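Local coordinates for protein enolase-phosphatase E1 (Saccharomyces cerevisiae, PDB 2G80) that probably enolises and then dephosphorylates a diketo-methylthiopentyl phosphate to an acireductone in the methionine salvage pathway, with magnesium as cofactor, at residues A[131-136]-A[248-253]; A[188-193]-A[217-222]; A[225-230]-A[242-247]. One frame throughout, in Å; residues are numbered along the deposited sequence.

Interaction 1 (A[131-136]-A[248-253]); sequences IDFIKR and KNFETL
F133 reaches out from helix 128-136 to meet F250 and L253, fastening the C-terminal tail to a helix that flanks the parallel sheet of this Rossmann-like haloacid dehalogenase fold. The buried part of the contact centres on the F133 ring. CG of F133 is anti to the backbone N (chi1 178°), which carries it off the helix on the tail's side. F250 turns an edge to its face in a T-shaped pair, the ring centroids 5.3 Å apart and the planes inclined at 59°. F250 CD2 stands above that face, displaced toward the rim, while F250 CB comes closer still, 3.6 Å from F133 CD2. L253 approaches at the ring edge, near its plane, where L253 CB lies 3.7 Å from F133 CE2. Beyond the two segments, Y34 meets the F133 ring edge-to-face and L36 touches its side chain, and L210 of the central sheet packs on both F250 and L253. With an alanine in place of F133, F250 would probably lose the ring face on which its edge rests, and a gap would be likely to open beside L253.

The solvent side is looser and polar, and its hold rests on R136, an exposed residue of the last helical turn. F250 to L253 form a type I beta turn, closed by a bond from L253 N to F250 O of 3.2 Å, and R136 NH2 reaches the carbonyl oxygen of F250 at its start and a carboxylate oxygen of L253 at its end. The bond from R136 NH2 to F250 O is weak. The terminal carboxylate has a second cationic partner, since L253 OXT forms a salt bridge with K137. Its other oxygen, L253 O, lies in the guanidinium plane and takes a nearly straight N-H bond (176°) from R136 NH2 at 3.2 Å.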
loop_
_atom_site.group_PDB
_atom_site.type_symbol
_atom_site.label_atom_id
_atom_site.label_comp_id
_atom_site.label_asym_id
_atom_site.label_seq_id
_atom_site.Cartn_x
_atom_site.Cartn_y
_atom_site.Cartn_z
ATOM N N ILE A 131 -2.480 11.270 8.370
ATOM C CA ILE A 131 -2.269 12.414 7.471
ATOM C C ILE A 131 -1.446 13.491 8.184
ATOM O O ILE A 131 -0.493 14.001 7.614
ATOM C CB ILE A 131 -3.633 13.042 6.926
ATOM C CG1 ILE A 131 -4.316 12.078 5.950
ATOM C CG2 ILE A 131 -3.392 14.352 6.195
ATOM C CD1 ILE A 131 -5.758 12.484 5.587
ATOM N N ASP A 132 -1.856 13.849 9.393
ATOM C CA ASP A 132 -1.178 14.870 10.211
ATOM C C ASP A 132 0.254 14.468 10.559
ATOM O O ASP A 132 1.143 15.309 10.552
ATOM C CB ASP A 132 -1.928 15.114 11.527
ATOM C CG ASP A 132 -3.300 15.742 11.346
ATOM O OD1 ASP A 132 -3.645 16.283 10.257
ATOM O OD2 ASP A 132 -4.049 15.692 12.347
ATOM N N PHE A 133 0.435 13.186 10.900
ATOM C CA PHE A 133 1.732 12.589 11.221
ATOM C C PHE A 133 2.710 12.721 10.047
ATOM O O PHE A 133 3.821 13.186 10.224
ATOM C CB PHE A 133 1.518 11.122 11.593
ATOM C CG PHE A 133 2.779 10.365 11.904
ATOM C CD1 PHE A 133 3.471 9.694 10.883
ATOM C CD2 PHE A 133 3.262 10.291 13.218
ATOM C CE1 PHE A 133 4.619 8.963 11.166
ATOM C CE2 PHE A 133 4.417 9.573 13.506
ATOM C CZ PHE A 133 5.086 8.893 12.490
ATOM N N ILE A 134 2.269 12.286 8.870
ATOM C CA ILE A 134 3.041 12.358 7.616
ATOM C C ILE A 134 3.399 13.805 7.253
ATOM O O ILE A 134 4.495 14.052 6.793
ATOM C CB ILE A 134 2.270 11.654 6.455
ATOM C CG1 ILE A 134 2.283 10.125 6.677
ATOM C CG2 ILE A 134 2.882 11.936 5.073
ATOM C CD1 ILE A 134 1.293 9.347 5.771
ATOM N N LYS A 135 2.456 14.736 7.429
ATOM C CA LYS A 135 2.708 16.155 7.167
ATOM C C LYS A 135 3.670 16.820 8.144
ATOM O O LYS A 135 4.261 17.820 7.769
ATOM C CB LYS A 135 1.411 16.972 7.131
ATOM C CG LYS A 135 0.534 16.731 5.913
ATOM C CD LYS A 135 -0.609 17.765 5.871
ATOM C CE LYS A 135 -1.363 17.662 4.560
ATOM N NZ LYS A 135 -2.377 18.741 4.378
ATOM N N ARG A 136 3.786 16.321 9.384
ATOM C CA ARG A 136 4.642 16.964 10.398
ATOM C C ARG A 136 6.024 16.373 10.632
ATOM O O ARG A 136 6.933 17.116 11.006
ATOM C CB ARG A 136 3.923 17.103 11.744
ATOM C CG ARG A 136 3.784 15.900 12.607
ATOM C CD ARG A 136 3.277 16.316 13.960
ATOM N NE ARG A 136 3.040 15.117 14.758
ATOM C CZ ARG A 136 1.941 14.381 14.722
ATOM N NH1 ARG A 136 0.909 14.713 13.952
ATOM N NH2 ARG A 136 1.866 13.295 15.475
ATOM N N LYS A 248 -2.905 3.137 18.989
ATOM C CA LYS A 248 -4.256 3.202 18.428
ATOM C C LYS A 248 -4.346 4.344 17.410
ATOM O O LYS A 248 -5.232 4.361 16.557
ATOM C CB LYS A 248 -5.301 3.415 19.514
ATOM C CG LYS A 248 -5.348 2.335 20.606
ATOM C CD LYS A 248 -5.893 0.995 20.134
ATOM N N ASN A 249 -3.451 5.315 17.539
ATOM C CA ASN A 249 -3.336 6.443 16.618
ATOM C C ASN A 249 -1.951 7.062 16.759
ATOM O O ASN A 249 -1.224 6.722 17.704
ATOM C CB ASN A 249 -4.407 7.468 16.898
ATOM C CG ASN A 249 -4.391 7.940 18.325
ATOM O OD1 ASN A 249 -3.448 8.602 18.765
ATOM N ND2 ASN A 249 -5.455 7.618 19.059
ATOM N N PHE A 250 -1.604 7.982 15.854
ATOM C CA PHE A 250 -0.272 8.600 15.867
ATOM C C PHE A 250 -0.158 10.005 16.474
ATOM O O PHE A 250 0.909 10.604 16.380
ATOM C CB PHE A 250 0.373 8.530 14.461
ATOM C CG PHE A 250 0.324 7.153 13.804
ATOM C CD1 PHE A 250 0.267 5.940 14.557
ATOM C CD2 PHE A 250 0.438 7.064 12.431
ATOM C CE1 PHE A 250 0.241 4.694 13.922
ATOM C CE2 PHE A 250 0.459 5.842 11.793
ATOM C CZ PHE A 250 0.352 4.645 12.528
ATOM N N GLU A 251 -1.203 10.485 17.143
ATOM C CA GLU A 251 -1.201 11.811 17.802
ATOM C C GLU A 251 -0.054 12.038 18.775
ATOM O O GLU A 251 0.527 13.109 18.769
ATOM C CB GLU A 251 -2.521 12.089 18.537
ATOM C CG GLU A 251 -3.677 12.365 17.608
ATOM C CD GLU A 251 -5.036 12.497 18.333
ATOM O OE1 GLU A 251 -5.078 12.904 19.527
ATOM O OE2 GLU A 251 -6.065 12.186 17.681
ATOM N N THR A 252 0.300 11.022 19.558
ATOM C CA THR A 252 1.362 11.157 20.585
ATOM C C THR A 252 2.797 11.018 20.061
ATOM O O THR A 252 3.720 11.340 20.797
ATOM C CB THR A 252 1.191 10.145 21.775
ATOM O OG1 THR A 252 1.566 8.813 21.373
ATOM C CG2 THR A 252 -0.234 10.147 22.301
ATOM N N LEU A 253 2.981 10.557 18.818
ATOM C CA LEU A 253 4.327 10.335 18.251
ATOM C C LEU A 253 5.032 11.585 17.718
ATOM O O LEU A 253 4.422 12.540 17.256
ATOM C CB LEU A 253 4.285 9.249 17.160
ATOM C CG LEU A 253 4.033 7.841 17.695
ATOM C CD1 LEU A 253 3.741 6.884 16.557
ATOM C CD2 LEU A 253 5.202 7.346 18.562
ATOM O OXT LEU A 253 6.274 11.647 17.748
#

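Interaction 2 (A[188-193]-A[217-222]); sequences TETQSY and LDAAAG
Y193 lays one face of its ring against A220, whose CB sits 3.9 Å from the ring centroid and 14° off the normal, a CH-pi contact displaced toward the rim. CG of Y193 is anti to the carbonyl carbon (chi1 -63°), which sets CG on the side of helix 214-221. The backbone N of A220 also lies over the ring, 3.7 Å from Y193 CD2, and A219 CB touches Y193 CE2 at 3.7 Å. Small residues on helix 214-221 thus let the aromatic ring come right up to the helix backbone. Of the two alanines, A219 has more of its surface buried by this contact: its CB also meets T188 O at 3.4 Å. The two helices are neighbours flanking the parallel sheet of the haloacid dehalogenase fold, and F209 from that sheet packs on both Y193 and A220.

Next to the apolar patch, T190 OG1 donates to A219 O over 2.8 Å, in the carbonyl plane and on a lone pair. The same oxygen accepts from G222 N at 3.2 Å. Y193 OH is engaged elsewhere, with the backbone O of K187, a predicted substrate-binding residue. The chemistry therefore implies a divided contact: methyl-to-ring packing fills the interface between the helices, while a directional hydroxyl bond to a doubly gripped carbonyl holds T190 against the C-terminal part of helix 214-221.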
loop_
_atom_site.group_PDB
_atom_site.type_symbol
_atom_site.label_atom_id
_atom_site.label_comp_id
_atom_site.label_asym_id
_atom_site.label_seq_id
_atom_site.Cartn_x
_atom_site.Cartn_y
_atom_site.Cartn_z
ATOM N N THR A 188 8.808 -9.957 6.137
ATOM C CA THR A 188 9.098 -10.807 7.301
ATOM C C THR A 188 10.579 -11.272 7.424
ATOM O O THR A 188 10.915 -12.016 8.335
ATOM C CB THR A 188 8.123 -12.030 7.306
ATOM O OG1 THR A 188 7.988 -12.555 5.969
ATOM C CG2 THR A 188 6.737 -11.590 7.793
ATOM N N GLU A 189 11.455 -10.791 6.547
ATOM C CA GLU A 189 12.893 -11.116 6.556
ATOM C C GLU A 189 13.713 -9.896 7.020
ATOM O O GLU A 189 13.572 -8.782 6.467
ATOM C CB GLU A 189 13.351 -11.551 5.154
ATOM C CG GLU A 189 12.790 -12.911 4.659
ATOM C CD GLU A 189 13.182 -14.106 5.551
ATOM O OE1 GLU A 189 14.345 -14.173 6.019
ATOM O OE2 GLU A 189 12.326 -14.992 5.785
ATOM N N THR A 190 14.563 -10.110 8.026
ATOM C CA THR A 190 15.442 -9.068 8.592
ATOM C C THR A 190 16.294 -8.346 7.522
ATOM O O THR A 190 16.437 -7.122 7.584
ATOM C CB THR A 190 16.329 -9.671 9.731
ATOM O OG1 THR A 190 15.483 -10.076 10.829
ATOM C CG2 THR A 190 17.388 -8.686 10.249
ATOM N N GLN A 191 16.797 -9.103 6.543
ATOM C CA GLN A 191 17.632 -8.596 5.445
ATOM C C GLN A 191 16.995 -7.455 4.686
ATOM O O GLN A 191 17.707 -6.532 4.250
ATOM C CB GLN A 191 17.972 -9.724 4.451
ATOM C CG GLN A 191 18.875 -9.337 3.248
ATOM C CD GLN A 191 20.295 -8.937 3.654
ATOM O OE1 GLN A 191 21.006 -9.715 4.310
ATOM N NE2 GLN A 191 20.726 -7.730 3.237
ATOM N N SER A 192 15.681 -7.569 4.478
ATOM C CA SER A 192 14.888 -6.541 3.835
ATOM C C SER A 192 15.023 -5.212 4.580
ATOM O O SER A 192 15.176 -4.172 3.935
ATOM C CB SER A 192 13.405 -6.955 3.738
ATOM O OG SER A 192 13.248 -8.287 3.235
ATOM N N TYR A 193 15.017 -5.261 5.923
ATOM C CA TYR A 193 15.190 -4.039 6.760
ATOM C C TYR A 193 16.632 -3.494 6.730
ATOM O O TYR A 193 16.835 -2.310 6.827
ATOM C CB TYR A 193 14.668 -4.257 8.173
ATOM C CG TYR A 193 13.196 -4.519 8.111
ATOM C CD1 TYR A 193 12.277 -3.459 8.095
ATOM C CD2 TYR A 193 12.707 -5.825 7.983
ATOM C CE1 TYR A 193 10.914 -3.700 7.995
ATOM C CE2 TYR A 193 11.351 -6.074 7.861
ATOM C CZ TYR A 193 10.447 -5.016 7.880
ATOM O OH TYR A 193 9.094 -5.272 7.779
ATOM N N LEU A 217 7.399 -6.513 12.443
ATOM C CA LEU A 217 8.083 -5.826 13.534
ATOM C C LEU A 217 9.223 -6.669 14.086
ATOM O O LEU A 217 10.288 -6.122 14.363
ATOM C CB LEU A 217 7.096 -5.437 14.645
ATOM C CG LEU A 217 5.953 -4.438 14.348
ATOM C CD1 LEU A 217 5.143 -4.279 15.600
ATOM C CD2 LEU A 217 6.400 -3.018 13.849
ATOM N N ASP A 218 9.009 -7.986 14.216
ATOM C CA ASP A 218 10.049 -8.940 14.644
ATOM C C ASP A 218 11.251 -8.936 13.687
ATOM O O ASP A 218 12.386 -9.002 14.132
ATOM C CB ASP A 218 9.529 -10.388 14.664
ATOM C CG ASP A 218 8.539 -10.685 15.778
ATOM O OD1 ASP A 218 8.335 -9.882 16.696
ATOM O OD2 ASP A 218 7.938 -11.773 15.722
ATOM N N ALA A 219 10.982 -8.935 12.381
ATOM C CA ALA A 219 12.037 -8.914 11.357
ATOM C C ALA A 219 12.872 -7.628 11.474
ATOM O O ALA A 219 14.097 -7.682 11.484
ATOM C CB ALA A 219 11.435 -9.052 9.973
ATOM N N ALA A 220 12.179 -6.502 11.624
ATOM C CA ALA A 220 12.779 -5.170 11.796
ATOM C C ALA A 220 13.660 -5.096 13.037
ATOM O O ALA A 220 14.795 -4.610 12.963
ATOM C CB ALA A 220 11.690 -4.092 11.860
ATOM N N ALA A 221 13.146 -5.630 14.157
ATOM C CA ALA A 221 13.865 -5.655 15.422
ATOM C C ALA A 221 15.191 -6.446 15.377
ATOM O O ALA A 221 16.070 -6.188 16.203
ATOM C CB ALA A 221 12.954 -6.158 16.557
ATOM N N GLY A 222 15.343 -7.364 14.414
ATOM C CA GLY A 222 16.592 -8.107 14.213
ATOM C C GLY A 222 17.798 -7.269 13.789
ATOM O O GLY A 222 18.938 -7.682 13.997
#

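Interaction 3 (A[225-230]-A[242-247]); sequences IATGLA and QKYQVY
L229 packs beside Y244 where strand 246-247 joins strand 226-230 at the edge of the Rossmann-like parallel sheet. Its backbone carries the strand pairing: L229 N donates to Q245 O at 2.8 Å, and L229 O accepts from Y247 N at 2.8 Å, the parallel pattern in which one residue bonds to the two that bracket V246. The CB of L229 packs on Y244 CB at 3.9 Å, and its CD2 reaches Q242 OE1 at 3.6 Å. The Q242 amide is itself held by two bonds to the Y244 backbone, from Y244 N and to Y244 O.

The two tyrosines present ring edges rather than faces to strand 226-230. T227 OG1 lies near the plane of the Y244 ring, whose hydroxyl bonds to D218 on helix 214-221. Y247, on the opposite face of the sheet from V246, brings CE2 within 3.7 Å of G228 CA, a close approach to a residue without a side chain. Just before the strand pairing begins, a water completes the join, donating to T227 O at 2.8 Å and accepting from Q245 N at 3.1 Å.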
loop_
_atom_site.group_PDB
_atom_site.type_symbol
_atom_site.label_atom_id
_atom_site.label_comp_id
_atom_site.label_asym_id
_atom_site.label_seq_id
_atom_site.Cartn_x
_atom_site.Cartn_y
_atom_site.Cartn_z
ATOM N N ILE A 225 15.966 -1.787 14.679
ATOM C CA ILE A 225 14.978 -0.753 14.422
ATOM C C ILE A 225 13.897 -0.817 15.526
ATOM O O ILE A 225 13.393 -1.895 15.820
ATOM C CB ILE A 225 14.321 -0.925 13.017
ATOM C CG1 ILE A 225 15.365 -0.886 11.875
ATOM C CG2 ILE A 225 13.178 0.124 12.804
ATOM C CD1 ILE A 225 14.760 -1.169 10.515
ATOM N N ALA A 226 13.531 0.343 16.089
ATOM C CA ALA A 226 12.440 0.442 17.089
ATOM C C ALA A 226 11.099 0.133 16.384
ATOM O O ALA A 226 10.917 0.399 15.203
ATOM C CB ALA A 226 12.419 1.802 17.755
ATOM N N THR A 227 10.190 -0.470 17.122
ATOM C CA THR A 227 8.948 -1.003 16.594
ATOM C C THR A 227 7.763 -0.504 17.396
ATOM O O THR A 227 7.895 -0.235 18.593
ATOM C CB THR A 227 8.941 -2.554 16.717
ATOM O OG1 THR A 227 9.158 -2.906 18.090
ATOM C CG2 THR A 227 10.014 -3.157 15.890
ATOM N N GLY A 228 6.621 -0.399 16.723
ATOM C CA GLY A 228 5.340 -0.014 17.356
ATOM C C GLY A 228 4.230 -0.771 16.650
ATOM O O GLY A 228 4.249 -0.839 15.405
ATOM N N LEU A 229 3.320 -1.376 17.427
ATOM C CA LEU A 229 2.207 -2.171 16.874
ATOM C C LEU A 229 1.002 -1.273 16.642
ATOM O O LEU A 229 0.419 -0.755 17.601
ATOM C CB LEU A 229 1.822 -3.342 17.792
ATOM C CG LEU A 229 0.773 -4.354 17.264
ATOM C CD1 LEU A 229 1.215 -5.061 15.975
ATOM C CD2 LEU A 229 0.465 -5.400 18.330
ATOM N N ALA A 230 0.654 -1.056 15.372
ATOM C CA ALA A 230 -0.501 -0.232 15.022
ATOM C C ALA A 230 -1.788 -1.047 15.237
ATOM O O ALA A 230 -1.872 -2.209 14.818
ATOM C CB ALA A 230 -0.406 0.288 13.573
ATOM N N GLN A 242 1.396 -9.878 24.816
ATOM C CA GLN A 242 2.254 -9.536 23.655
ATOM C C GLN A 242 3.281 -8.412 23.966
ATOM O O GLN A 242 2.983 -7.430 24.655
ATOM C CB GLN A 242 1.413 -9.286 22.393
ATOM C CG GLN A 242 0.628 -7.969 22.326
ATOM C CD GLN A 242 1.450 -6.766 21.871
ATOM O OE1 GLN A 242 2.312 -6.880 21.003
ATOM N NE2 GLN A 242 1.176 -5.607 22.451
ATOM N N LYS A 243 4.483 -8.580 23.418
ATOM C CA LYS A 243 5.648 -7.729 23.721
ATOM C C LYS A 243 5.708 -6.290 23.194
ATOM O O LYS A 243 6.424 -5.464 23.771
ATOM C CB LYS A 243 6.943 -8.459 23.301
ATOM C CG LYS A 243 7.147 -8.696 21.785
ATOM C CD LYS A 243 8.336 -9.602 21.572
ATOM C CE LYS A 243 8.741 -9.695 20.130
ATOM N NZ LYS A 243 7.652 -10.262 19.286
ATOM N N TYR A 244 4.940 -5.975 22.154
ATOM C CA TYR A 244 5.016 -4.650 21.515
ATOM C C TYR A 244 4.182 -3.548 22.124
ATOM O O TYR A 244 3.111 -3.807 22.674
ATOM C CB TYR A 244 4.694 -4.766 20.030
ATOM C CG TYR A 244 5.716 -5.575 19.298
ATOM C CD1 TYR A 244 7.013 -5.084 19.173
ATOM C CD2 TYR A 244 5.412 -6.827 18.736
ATOM C CE1 TYR A 244 8.006 -5.803 18.516
ATOM C CE2 TYR A 244 6.406 -7.561 18.029
ATOM C CZ TYR A 244 7.708 -7.015 17.929
ATOM O OH TYR A 244 8.767 -7.624 17.307
ATOM N N GLN A 245 4.701 -2.318 22.042
ATOM C CA GLN A 245 3.928 -1.161 22.446
ATOM C C GLN A 245 2.852 -0.974 21.367
ATOM O O GLN A 245 3.154 -1.052 20.170
ATOM C CB GLN A 245 4.771 0.103 22.616
ATOM C CG GLN A 245 3.875 1.299 23.034
ATOM C CD GLN A 245 4.545 2.358 23.890
ATOM O OE1 GLN A 245 5.776 2.410 24.031
ATOM N NE2 GLN A 245 3.712 3.220 24.486
ATOM N N VAL A 246 1.609 -0.776 21.802
ATOM C CA VAL A 246 0.450 -0.627 20.901
ATOM C C VAL A 246 0.103 0.842 20.704
ATOM O O VAL A 246 0.019 1.578 21.684
ATOM C CB VAL A 246 -0.796 -1.371 21.446
ATOM C CG1 VAL A 246 -2.017 -1.194 20.512
ATOM C CG2 VAL A 246 -0.479 -2.879 21.648
ATOM N N TYR A 247 -0.075 1.252 19.443
ATOM C CA TYR A 247 -0.524 2.596 19.080
ATOM C C TYR A 247 -1.894 2.504 18.391
ATOM O O TYR A 247 -2.034 1.821 17.385
ATOM C CB TYR A 247 0.479 3.280 18.163
ATOM C CG TYR A 247 1.788 3.527 18.840
ATOM C CD1 TYR A 247 1.976 4.670 19.617
ATOM C CD2 TYR A 247 2.837 2.610 18.733
ATOM C CE1 TYR A 247 3.195 4.905 20.276
ATOM C CE2 TYR A 247 4.062 2.828 19.382
ATOM C CZ TYR A 247 4.236 3.979 20.152
ATOM O OH TYR A 247 5.422 4.216 20.796
HETATM O O HOH W 1 7.478 -1.946 20.802
#

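Interaction 3 is the hub of the set. K243 NZ makes a 2.7 Å salt bridge to D218 OD1, which Y244 OH also approaches in a probable hydrogen bond, so helix 214-221 of interaction 2 is tied to the segment leading into the edge strand. Y247 CE1 also packs against L253 CD2 of interaction 1 at 3.6 Å. Interactions 1 and 2 do not touch, their centres lying about 23 Å apart. Each of the three nevertheless has a side chain within about 10 Å of the magnesium ion bound by D37, E39 and D212, without touching it: that of A230 is about 8 Å from the metal, and those of F250 and Y193 each about 10 Å.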